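Local coordinates for protein OLD nuclease (Thermus scotoductus, PDB 6P74) that degrades linear and supercoiled double-stranded DNA as a metal-dependent 5'-to-3' exonuclease, nicks circular DNA, and hydrolyses ATP in a DNA-stimulated manner, at residues A262-G267 / Q287-R292; V427-E432 / V516-Q521; Q175-A180 / A222-P227; V103-L108 / D128-A133. One frame throughout, in Å; residues are numbered along the deposited sequence. Where two conformers were deposited one is given.

Interaction 1. Residues A262-G267 / Q287-R292; sequences AFRQLG and QRYFYR. With SO4 (sulfate ion), chain J.
Two helices of the ATPase domain, 246-266 and 284-299, meet at the surface through the long side chains of R264 and R292. The backbones stay well apart: the nearest CA atoms, those of R264 and R292, are 11.4 Å from each other. R264 NH2 comes to 3.3 Å from R292 NH2. Both are donors, so no hydrogen bond joins them. The two guanidinium planes stand almost perpendicular, at 87°, and R264 NE lies at the edge of the R292 group. Both chains bend at chi2 and chi3, which brings the two groups together. The strand 272-276 of the mixed ATPase sheet lies between these helices in the sequence, and the helix that carries R264 ends at L266, with G267 leaving it at positive phi. Acidic neighbours probably offset the two like charges: E261 forms a salt bridge with R264 NH2, and E296 forms one with R292 NH2 and a weak ion pair with R264 NE. Y289 adds a looser contact, its OH 4.3 Å from R264 NH2. Its side chain also packs on M203 of the second subunit. On helix 284-299, R288 NH2 donates in its guanidinium plane to O1 of a sulfate, probably from the crystal medium, at 2.8 Å.

Interaction 2. Residues V427-E432 / V516-Q521; sequences VVVHDE and VEAIRQ. With SM (samarium (III) ion), chain O.
Apolar contacts carry most of this interaction: V427 and V429 of the Toprim strand 426-431 face A518 of helix 513-523. V427 CG1 lies 3.9 Å from A518 CB and 3.8 Å from A518 O. The other branch, V427 CG2, meets the aliphatic part of Q521, 3.9 Å from its CG. With CG1 anti to the backbone N (chi1 173°), CG1 is placed toward A518 and CG2 beside Q521. V429 CG1 is 4.0 Å from A518 CB. Strand and helix run antiparallel, at 168°, with their axes 8.5 Å apart. Q521 NE2 donates to E470 O, so its polar end is satisfied outside the contact.

Polar and metal bonds gather at the strand's far end. H430 ND1 donates to D431 O at 2.7 Å, from above the carbonyl plane. D431 OD2 binds the samarium ion at 2.4 Å, and E480 is the other protein ligand. D431 OD1 accepts from L479 N, which, with the metal on OD2, probably holds the carboxylate's rotation. D431 is also inferred to bind one of probably two divalent cations. With no hydrogen bond across it, the contact rests on packing alone; at the strand's C-terminal end E377 and L479 probably orient the metal ligand.

Interaction 3. Residues Q175-A180 / A222-P227; sequences QVYEQA and ADPANP
The ring of Y177 is the flat group, with A222 O and P224 CB lying obliquely to it and E178 OE1 at its edge, in plane. A222 and P224 belong to the loop between strands 217-220 and 232-235; Y177 is on helix 170-184. Y177 CD2 touches P224 CB at 4.1 Å. Further along, on the same side of the ring plane, Y177 CE1 is 4.1 Å from A222 CB. The side chain reaches the loop because its CG is anti to the backbone N, at chi1 171°. A222 N gives a weak hydrogen bond to Y177 OH, 3.3 Å long and bent to 133°. F221 N is the stronger partner of this hydroxyl, and the F221 ring meets that of Y177. E178 OE1 comes within 4.2 Å of P224 CG, while its other oxygen pairs with R185. Within the loop, D223 OD1 accepts from A225 N at 2.9 Å, an Asx turn. Both segments belong to the dimerization domain, and A222 O is hydrogen-bonded to Q234 of the second subunit. The phenol therefore combines apolar cover with an acceptor for two successive loop amides, and ties the loop to the helix beside the dimer interface.

Interaction 4. Residues V103-L108 / D128-A133; sequences VDLEPL and DMRNHA. With SO4 (sulfate ion), chain K.
L105, R130 and P107 bury the most surface in this contact, each giving about 30 Å². M129 follows closely. L105 and P107 are alternate residues of strand 100-109, so both direct their side chains to helix 127-132. L105 CD2 rests against the aliphatic stem of R130, 3.8 Å from its CD. The two side chains cross at about a right angle. The leucine reaches over because its CG is anti to the backbone N (chi1 -174°). R130 offers only methylene groups here, and its chain bends at chi3. V44 of helix 34-45 meets both residues: its O accepts from R130 NE, and its side chain packs on L105.

The second pair is P107 and M129. Their CA atoms are the nearest across the contact, 9.0 Å apart. P107 CB sits 4.1 Å from M129 SD. The methionine chain is extended to its sulfur and then turns at chi3. M129 also packs on I87 and F90 of strand 85-97 and on Y80 of strand 79-82. No hydrogen bond links the two segments.

At the backbone of the strand, L105 N donates to O1 of a sulfate ion at 2.9 Å, with a bent angle of 132°. W49 NE1 is hydrogen-bonded to the same ion, probably picked up from the crystal medium. A short helix packed on an antiparallel sheet, in the N-terminal part of the ATPase domain, is in keeping with the antiparallel beta subdomain of ABC-type ATPases.

Along the chain the contacts come in the order interaction 4, 3, 1, 2, each closing before the next opens. They share no helix or strand. Interactions 4 and 1 lie in the N-terminal and C-terminal parts of the ATPase domain, with centres about 30 Å apart. Interaction 3 falls between them in sequence, in the dimerization domain, about 36 Å from interaction 4 and about 32 Å from interaction 1, centre to centre. Interactions 1 and 3 both touch the second subunit. Interaction 2 belongs to the Toprim domain, its centre about 70 Å from that of interaction 3, on the opposite side of the chain's centre. This spacing fits a nuclease domain that faces away from the dimerization domain.

Interaction 1. Residues A262-G267 / Q287-R292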
# COMPACT_ATOMS: atom_id res chain seq x y z
N ALA A 262 -29.84 -1.93 -3.03
CA ALA A 262 -30.53 -0.99 -3.92
C ALA A 262 -30.24 -1.32 -5.39
O ALA A 262 -31.15 -1.28 -6.23
CB ALA A 262 -30.14 0.44 -3.58
N PHE A 263 -28.99 -1.66 -5.72
CA PHE A 263 -28.66 -2.09 -7.08
C PHE A 263 -29.57 -3.21 -7.55
O PHE A 263 -30.09 -3.18 -8.67
CB PHE A 263 -27.21 -2.55 -7.16
CG PHE A 263 -26.22 -1.45 -7.38
CD1 PHE A 263 -26.42 -0.51 -8.37
CD2 PHE A 263 -25.08 -1.37 -6.61
CE1 PHE A 263 -25.49 0.49 -8.58
CE2 PHE A 263 -24.16 -0.36 -6.81
CZ PHE A 263 -24.37 0.57 -7.79
N ARG A 264 -29.75 -4.23 -6.71
CA ARG A 264 -30.51 -5.40 -7.14
C ARG A 264 -31.96 -5.03 -7.41
O ARG A 264 -32.57 -5.55 -8.36
CB ARG A 264 -30.44 -6.50 -6.09
CG ARG A 264 -30.89 -7.84 -6.62
CD ARG A 264 -32.13 -8.29 -5.91
NE ARG A 264 -31.84 -8.52 -4.51
CZ ARG A 264 -32.76 -8.58 -3.56
NH1 ARG A 264 -34.05 -8.41 -3.86
NH2 ARG A 264 -32.40 -8.80 -2.30
N GLN A 265 -32.53 -4.14 -6.59
CA GLN A 265 -33.88 -3.66 -6.83
C GLN A 265 -33.95 -2.74 -8.05
O GLN A 265 -34.97 -2.74 -8.75
CB GLN A 265 -34.42 -2.93 -5.61
CG GLN A 265 -34.42 -3.77 -4.37
CD GLN A 265 -35.35 -3.22 -3.32
OE1 GLN A 265 -36.21 -2.38 -3.62
NE2 GLN A 265 -35.18 -3.66 -2.08
N LEU A 266 -32.91 -1.94 -8.30
CA LEU A 266 -32.94 -1.05 -9.46
C LEU A 266 -32.74 -1.81 -10.76
O LEU A 266 -33.09 -1.30 -11.83
CB LEU A 266 -31.88 0.04 -9.33
CG LEU A 266 -32.26 1.29 -8.52
CD1 LEU A 266 -33.48 2.00 -9.10
CD2 LEU A 266 -32.48 0.96 -7.03
N GLY A 267 -32.19 -3.03 -10.69
CA GLY A 267 -32.13 -3.92 -11.82
C GLY A 267 -31.14 -3.55 -12.89
O GLY A 267 -30.91 -4.36 -13.80
N GLN A 287 -23.29 -11.46 6.66
CA GLN A 287 -22.45 -12.02 5.61
C GLN A 287 -23.25 -12.99 4.77
O GLN A 287 -23.11 -13.03 3.54
CB GLN A 287 -21.24 -12.71 6.22
CG GLN A 287 -20.30 -11.79 7.00
CD GLN A 287 -19.20 -12.61 7.66
OE1 GLN A 287 -18.73 -13.60 7.10
NE2 GLN A 287 -18.82 -12.22 8.87
N ARG A 288 -24.14 -13.74 5.41
CA ARG A 288 -24.99 -14.64 4.66
C ARG A 288 -25.94 -13.86 3.77
O ARG A 288 -26.17 -14.23 2.62
CB ARG A 288 -25.76 -15.56 5.61
CG ARG A 288 -24.97 -16.81 5.96
CD ARG A 288 -25.72 -17.78 6.91
NE ARG A 288 -25.23 -17.67 8.29
CZ ARG A 288 -24.21 -18.35 8.79
NH1 ARG A 288 -23.54 -19.25 8.05
NH2 ARG A 288 -23.85 -18.15 10.05
N TYR A 289 -26.50 -12.78 4.29
CA TYR A 289 -27.39 -11.96 3.49
C TYR A 289 -26.65 -11.34 2.29
O TYR A 289 -27.11 -11.41 1.15
CB TYR A 289 -28.03 -10.89 4.39
CG TYR A 289 -28.99 -9.97 3.68
CD1 TYR A 289 -28.51 -8.91 2.95
CD2 TYR A 289 -30.36 -10.17 3.75
CE1 TYR A 289 -29.36 -8.07 2.29
CE2 TYR A 289 -31.23 -9.33 3.09
CZ TYR A 289 -30.71 -8.27 2.35
OH TYR A 289 -31.53 -7.41 1.67
N PHE A 290 -25.45 -10.80 2.53
CA PHE A 290 -24.67 -10.19 1.46
C PHE A 290 -24.29 -11.22 0.38
O PHE A 290 -24.47 -10.98 -0.82
CB PHE A 290 -23.43 -9.53 2.08
CG PHE A 290 -22.74 -8.52 1.18
CD1 PHE A 290 -23.41 -7.95 0.10
CD2 PHE A 290 -21.43 -8.15 1.43
CE1 PHE A 290 -22.76 -7.04 -0.72
CE2 PHE A 290 -20.78 -7.23 0.62
CZ PHE A 290 -21.43 -6.68 -0.45
N TYR A 291 -23.77 -12.37 0.80
CA TYR A 291 -23.40 -13.41 -0.16
C TYR A 291 -24.58 -13.83 -1.02
O TYR A 291 -24.46 -13.93 -2.25
CB TYR A 291 -22.82 -14.62 0.57
CG TYR A 291 -22.38 -15.76 -0.34
CD1 TYR A 291 -21.39 -15.58 -1.29
CD2 TYR A 291 -22.96 -17.02 -0.23
CE1 TYR A 291 -20.99 -16.62 -2.13
CE2 TYR A 291 -22.56 -18.07 -1.06
CZ TYR A 291 -21.57 -17.86 -2.00
OH TYR A 291 -21.18 -18.90 -2.82
N ARG A 292 -25.73 -14.09 -0.41
CA ARG A 292 -26.92 -14.45 -1.19
C ARG A 292 -27.26 -13.36 -2.19
O ARG A 292 -27.68 -13.64 -3.32
CB ARG A 292 -28.10 -14.70 -0.26
CG ARG A 292 -29.24 -15.43 -0.93
CD ARG A 292 -30.58 -14.81 -0.60
NE ARG A 292 -30.66 -13.43 -1.08
CZ ARG A 292 -31.15 -13.08 -2.27
NH1 ARG A 292 -31.60 -14.02 -3.11
NH2 ARG A 292 -31.18 -11.80 -2.63
S SO4 J . -24.91 -17.06 13.68
O1 SO4 J . -25.07 -16.88 12.23
O2 SO4 J . -25.76 -18.15 14.14
O3 SO4 J . -25.29 -15.83 14.36
O4 SO4 J . -23.51 -17.35 13.97

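Interaction 2. Residues V427-E432 / V516-Q521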
# COMPACT_ATOMS: atom_id res chain seq x y z
N VAL A 427 -7.32 -36.62 4.06
CA VAL A 427 -7.52 -38.04 4.32
C VAL A 427 -9.03 -38.30 4.45
O VAL A 427 -9.77 -37.47 4.99
CB VAL A 427 -6.75 -38.48 5.59
CG1 VAL A 427 -7.07 -39.92 5.99
CG2 VAL A 427 -5.23 -38.30 5.39
N VAL A 428 -9.49 -39.42 3.91
CA VAL A 428 -10.87 -39.87 4.06
C VAL A 428 -10.92 -41.03 5.06
O VAL A 428 -10.13 -41.98 4.96
CB VAL A 428 -11.46 -40.31 2.72
CG1 VAL A 428 -12.91 -40.68 2.92
CG2 VAL A 428 -11.32 -39.22 1.65
N VAL A 429 -11.88 -40.99 5.99
CA VAL A 429 -12.28 -42.17 6.75
C VAL A 429 -13.78 -42.34 6.58
O VAL A 429 -14.53 -41.38 6.75
CB VAL A 429 -11.95 -42.10 8.25
CG1 VAL A 429 -11.71 -43.49 8.81
CG2 VAL A 429 -10.82 -41.15 8.54
N HIS A 430 -14.22 -43.57 6.32
CA HIS A 430 -15.65 -43.85 6.33
C HIS A 430 -15.88 -45.31 6.71
O HIS A 430 -14.97 -46.15 6.69
CB HIS A 430 -16.26 -43.51 4.97
CG HIS A 430 -15.79 -44.41 3.88
ND1 HIS A 430 -16.34 -45.66 3.67
CD2 HIS A 430 -14.81 -44.27 2.95
CE1 HIS A 430 -15.73 -46.23 2.64
NE2 HIS A 430 -14.80 -45.41 2.18
N ASP A 431 -17.14 -45.62 7.01
CA ASP A 431 -17.53 -46.99 7.33
C ASP A 431 -17.70 -47.81 6.06
O ASP A 431 -18.05 -47.30 5.00
CB ASP A 431 -18.84 -47.02 8.13
CG ASP A 431 -18.68 -46.51 9.57
OD1 ASP A 431 -17.52 -46.41 10.02
OD2 ASP A 431 -19.68 -46.17 10.25
N GLU A 432 -17.47 -49.12 6.18
CA GLU A 432 -17.76 -50.01 5.07
C GLU A 432 -19.26 -50.16 4.87
O GLU A 432 -19.77 -50.02 3.76
CB GLU A 432 -17.10 -51.37 5.29
CG GLU A 432 -17.24 -52.36 4.12
CD GLU A 432 -16.85 -53.78 4.57
OE1 GLU A 432 -16.68 -53.98 5.78
OE2 GLU A 432 -16.73 -54.70 3.72
N VAL A 516 -7.98 -44.54 13.82
CA VAL A 516 -6.91 -43.76 14.42
C VAL A 516 -5.73 -43.63 13.44
O VAL A 516 -5.06 -42.59 13.41
CB VAL A 516 -6.51 -44.30 15.83
CG1 VAL A 516 -7.45 -45.37 16.32
CG2 VAL A 516 -5.07 -44.72 15.94
N GLU A 517 -5.50 -44.63 12.58
CA GLU A 517 -4.45 -44.45 11.59
C GLU A 517 -4.79 -43.34 10.60
O GLU A 517 -3.89 -42.59 10.19
CB GLU A 517 -4.15 -45.78 10.89
CG GLU A 517 -2.78 -46.32 11.28
CD GLU A 517 -1.71 -45.24 11.24
OE1 GLU A 517 -1.00 -45.07 12.27
OE2 GLU A 517 -1.55 -44.56 10.18
N ALA A 518 -6.06 -43.20 10.22
CA ALA A 518 -6.44 -42.04 9.40
C ALA A 518 -6.02 -40.74 10.07
O ALA A 518 -5.47 -39.84 9.40
CB ALA A 518 -7.95 -42.04 9.15
N ILE A 519 -6.25 -40.62 11.38
CA ILE A 519 -5.92 -39.39 12.09
C ILE A 519 -4.41 -39.20 12.18
O ILE A 519 -3.89 -38.08 12.02
CB ILE A 519 -6.59 -39.37 13.48
CG1 ILE A 519 -8.09 -39.15 13.31
CG2 ILE A 519 -6.03 -38.23 14.34
CD1 ILE A 519 -8.92 -39.73 14.39
N ARG A 520 -3.66 -40.30 12.37
CA ARG A 520 -2.20 -40.21 12.36
C ARG A 520 -1.67 -39.78 10.99
O ARG A 520 -0.70 -39.03 10.91
CB ARG A 520 -1.58 -41.56 12.77
CG ARG A 520 -1.78 -41.94 14.22
CD ARG A 520 -0.95 -43.17 14.57
NE ARG A 520 -1.27 -43.65 15.91
CZ ARG A 520 -0.72 -43.17 17.01
NH1 ARG A 520 0.18 -42.21 16.93
NH2 ARG A 520 -1.09 -43.65 18.19
N GLN A 521 -2.29 -40.26 9.90
CA GLN A 521 -1.81 -39.85 8.58
C GLN A 521 -2.09 -38.37 8.31
O GLN A 521 -1.21 -37.64 7.83
CB GLN A 521 -2.44 -40.72 7.49
CG GLN A 521 -2.01 -40.32 6.04
CD GLN A 521 -2.20 -41.46 5.02
OE1 GLN A 521 -1.73 -42.58 5.24
NE2 GLN A 521 -2.89 -41.18 3.92
SM SM O . -21.70 -45.01 10.64
O HOH W 1 -22.57 -47.34 9.90

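Interaction 3. Residues Q175-A180 / A222-P227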
# COMPACT_ATOMS: atom_id res chain seq x y z
N GLN A 175 -29.09 28.15 -6.56
CA GLN A 175 -29.36 29.35 -5.78
C GLN A 175 -29.50 29.03 -4.30
O GLN A 175 -29.09 29.83 -3.44
CB GLN A 175 -30.61 30.06 -6.29
CG GLN A 175 -30.48 31.57 -6.20
CD GLN A 175 -31.78 32.27 -5.84
OE1 GLN A 175 -32.87 31.68 -5.88
NE2 GLN A 175 -31.67 33.55 -5.47
N VAL A 176 -30.09 27.88 -3.96
CA VAL A 176 -30.17 27.52 -2.55
C VAL A 176 -28.79 27.11 -2.03
O VAL A 176 -28.40 27.46 -0.91
CB VAL A 176 -31.20 26.41 -2.33
CG1 VAL A 176 -31.30 26.09 -0.84
CG2 VAL A 176 -32.56 26.84 -2.87
N TYR A 177 -28.02 26.40 -2.85
CA TYR A 177 -26.67 26.01 -2.44
C TYR A 177 -25.80 27.23 -2.14
O TYR A 177 -25.19 27.31 -1.06
CB TYR A 177 -26.03 25.13 -3.52
CG TYR A 177 -24.57 24.88 -3.26
CD1 TYR A 177 -24.16 23.87 -2.37
CD2 TYR A 177 -23.59 25.65 -3.88
CE1 TYR A 177 -22.84 23.65 -2.12
CE2 TYR A 177 -22.26 25.43 -3.63
CZ TYR A 177 -21.88 24.43 -2.76
OH TYR A 177 -20.55 24.21 -2.51
N GLU A 178 -25.75 28.20 -3.07
CA GLU A 178 -24.98 29.42 -2.83
C GLU A 178 -25.48 30.17 -1.61
O GLU A 178 -24.69 30.72 -0.84
CB GLU A 178 -25.04 30.33 -4.06
CG GLU A 178 -24.35 29.77 -5.28
CD GLU A 178 -22.89 29.44 -5.03
OE1 GLU A 178 -22.38 28.50 -5.68
OE2 GLU A 178 -22.26 30.11 -4.19
N GLN A 179 -26.80 30.20 -1.42
CA GLN A 179 -27.38 30.81 -0.24
C GLN A 179 -26.81 30.19 1.03
O GLN A 179 -26.53 30.89 2.02
CB GLN A 179 -28.90 30.66 -0.30
CG GLN A 179 -29.71 31.42 0.72
CD GLN A 179 -31.20 31.26 0.46
OE1 GLN A 179 -31.64 31.34 -0.69
NE2 GLN A 179 -31.98 31.02 1.51
N ALA A 180 -26.62 28.87 1.03
CA ALA A 180 -26.05 28.22 2.20
C ALA A 180 -24.56 28.50 2.33
O ALA A 180 -24.05 28.71 3.43
CB ALA A 180 -26.31 26.72 2.14
N ALA A 222 -20.02 20.98 -2.90
CA ALA A 222 -20.60 20.29 -4.03
C ALA A 222 -20.34 21.09 -5.29
O ALA A 222 -20.16 22.31 -5.23
CB ALA A 222 -22.10 20.03 -3.83
N ASP A 223 -20.30 20.40 -6.42
CA ASP A 223 -20.41 21.08 -7.71
C ASP A 223 -21.90 21.35 -7.91
O ASP A 223 -22.67 20.41 -8.13
CB ASP A 223 -19.85 20.22 -8.84
CG ASP A 223 -19.74 20.98 -10.17
OD1 ASP A 223 -20.64 21.79 -10.50
OD2 ASP A 223 -18.74 20.76 -10.89
N PRO A 224 -22.34 22.61 -7.82
CA PRO A 224 -23.78 22.89 -7.97
C PRO A 224 -24.33 22.47 -9.32
O PRO A 224 -25.54 22.23 -9.43
CB PRO A 224 -23.88 24.40 -7.75
CG PRO A 224 -22.49 24.92 -7.92
CD PRO A 224 -21.56 23.82 -7.51
N ALA A 225 -23.49 22.37 -10.34
CA ALA A 225 -23.94 21.88 -11.64
C ALA A 225 -24.27 20.39 -11.59
O ALA A 225 -25.27 19.95 -12.18
CB ALA A 225 -22.87 22.15 -12.70
N ASN A 226 -23.45 19.60 -10.90
CA ASN A 226 -23.61 18.15 -10.81
C ASN A 226 -23.61 17.75 -9.34
O ASN A 226 -22.61 17.23 -8.82
CB ASN A 226 -22.50 17.43 -11.58
CG ASN A 226 -22.74 15.94 -11.68
OD1 ASN A 226 -23.86 15.46 -11.54
ND2 ASN A 226 -21.67 15.19 -11.93
N PRO A 227 -24.73 17.97 -8.63
CA PRO A 227 -24.72 17.78 -7.17
C PRO A 227 -24.65 16.32 -6.74
O PRO A 227 -24.01 16.01 -5.72
CB PRO A 227 -26.04 18.43 -6.74
CG PRO A 227 -26.93 18.29 -7.93
CD PRO A 227 -26.03 18.44 -9.13

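Interaction 4. Residues V103-L108 / D128-A133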
# COMPACT_ATOMS: atom_id res chain seq x y z
N VAL A 103 5.61 2.32 -19.56
CA VAL A 103 4.52 1.37 -19.55
C VAL A 103 3.73 1.52 -20.84
O VAL A 103 3.59 2.64 -21.36
CB VAL A 103 3.62 1.53 -18.31
CG1 VAL A 103 4.47 1.81 -17.07
CG2 VAL A 103 2.60 2.61 -18.51
N ASP A 104 3.26 0.40 -21.37
CA ASP A 104 2.39 0.37 -22.53
C ASP A 104 1.09 -0.32 -22.15
O ASP A 104 1.09 -1.29 -21.39
CB ASP A 104 3.06 -0.37 -23.70
CG ASP A 104 4.47 0.11 -23.98
OD1 ASP A 104 4.64 1.32 -24.27
OD2 ASP A 104 5.41 -0.71 -23.89
N LEU A 105 -0.02 0.19 -22.67
CA LEU A 105 -1.32 -0.45 -22.54
C LEU A 105 -1.71 -0.91 -23.94
O LEU A 105 -2.08 -0.09 -24.78
CB LEU A 105 -2.35 0.51 -21.95
CG LEU A 105 -3.72 -0.08 -21.62
CD1 LEU A 105 -3.61 -1.23 -20.63
CD2 LEU A 105 -4.66 1.01 -21.10
N GLU A 106 -1.60 -2.19 -24.20
CA GLU A 106 -1.84 -2.51 -25.59
C GLU A 106 -3.16 -3.24 -25.77
O GLU A 106 -3.50 -4.11 -24.96
CB GLU A 106 -0.72 -3.37 -26.18
CG GLU A 106 0.66 -2.81 -26.06
CD GLU A 106 1.71 -3.85 -26.40
OE1 GLU A 106 2.25 -3.79 -27.53
OE2 GLU A 106 1.95 -4.75 -25.55
N PRO A 107 -3.88 -2.94 -26.85
CA PRO A 107 -5.05 -3.74 -27.20
C PRO A 107 -4.65 -5.01 -27.92
O PRO A 107 -3.67 -5.05 -28.68
CB PRO A 107 -5.85 -2.80 -28.11
CG PRO A 107 -4.78 -2.06 -28.85
CD PRO A 107 -3.64 -1.87 -27.84
N LEU A 108 -5.42 -6.06 -27.69
CA LEU A 108 -5.19 -7.37 -28.26
C LEU A 108 -6.48 -7.86 -28.90
O LEU A 108 -7.57 -7.64 -28.35
CB LEU A 108 -4.73 -8.39 -27.20
CG LEU A 108 -3.36 -8.25 -26.55
CD1 LEU A 108 -3.15 -9.39 -25.56
CD2 LEU A 108 -2.27 -8.27 -27.61
N ASP A 128 -12.58 5.52 -24.42
CA ASP A 128 -13.81 4.74 -24.53
C ASP A 128 -13.51 3.25 -24.44
O ASP A 128 -14.27 2.49 -23.83
CB ASP A 128 -14.52 5.05 -25.84
CG ASP A 128 -14.72 6.55 -26.06
OD1 ASP A 128 -15.65 7.13 -25.45
OD2 ASP A 128 -13.92 7.13 -26.83
N MET A 129 -12.40 2.83 -25.04
CA MET A 129 -12.05 1.42 -25.06
C MET A 129 -11.73 0.91 -23.67
O MET A 129 -12.23 -0.14 -23.26
CB MET A 129 -10.87 1.19 -26.00
CG MET A 129 -10.48 -0.30 -26.15
SD MET A 129 -9.16 -0.54 -27.35
CE MET A 129 -10.08 -0.40 -28.86
N ARG A 130 -10.92 1.65 -22.91
CA ARG A 130 -10.59 1.20 -21.57
C ARG A 130 -11.79 1.30 -20.63
O ARG A 130 -12.02 0.40 -19.82
CB ARG A 130 -9.41 1.97 -21.01
CG ARG A 130 -8.72 1.25 -19.85
CD ARG A 130 -7.69 2.14 -19.19
NE ARG A 130 -7.98 2.29 -17.77
CZ ARG A 130 -8.73 3.25 -17.26
NH1 ARG A 130 -9.27 4.16 -18.06
NH2 ARG A 130 -8.94 3.31 -15.96
N ASN A 131 -12.57 2.39 -20.72
CA ASN A 131 -13.74 2.51 -19.85
C ASN A 131 -14.76 1.42 -20.13
O ASN A 131 -15.56 1.09 -19.25
CB ASN A 131 -14.40 3.87 -20.01
CG ASN A 131 -13.50 5.01 -19.54
OD1 ASN A 131 -12.47 4.79 -18.90
ND2 ASN A 131 -13.89 6.25 -19.87
N HIS A 132 -14.75 0.86 -21.34
CA HIS A 132 -15.55 -0.32 -21.64
C HIS A 132 -15.50 -1.33 -20.50
O HIS A 132 -16.53 -1.83 -20.06
CB HIS A 132 -15.03 -0.96 -22.94
CG HIS A 132 -15.67 -2.27 -23.28
ND1 HIS A 132 -17.02 -2.40 -23.50
CD2 HIS A 132 -15.13 -3.50 -23.47
CE1 HIS A 132 -17.29 -3.67 -23.80
NE2 HIS A 132 -16.16 -4.35 -23.80
N ALA A 133 -14.29 -1.63 -20.01
CA ALA A 133 -14.06 -2.75 -19.11
C ALA A 133 -13.71 -2.32 -17.69
O ALA A 133 -13.25 -3.16 -16.90
CB ALA A 133 -12.95 -3.64 -19.67
S SO4 K . -0.02 4.44 -22.07
O1 SO4 K . 0.29 3.09 -22.54
O2 SO4 K . -1.41 4.78 -22.36
O3 SO4 K . 0.19 4.53 -20.62
O4 SO4 K . 0.86 5.38 -22.75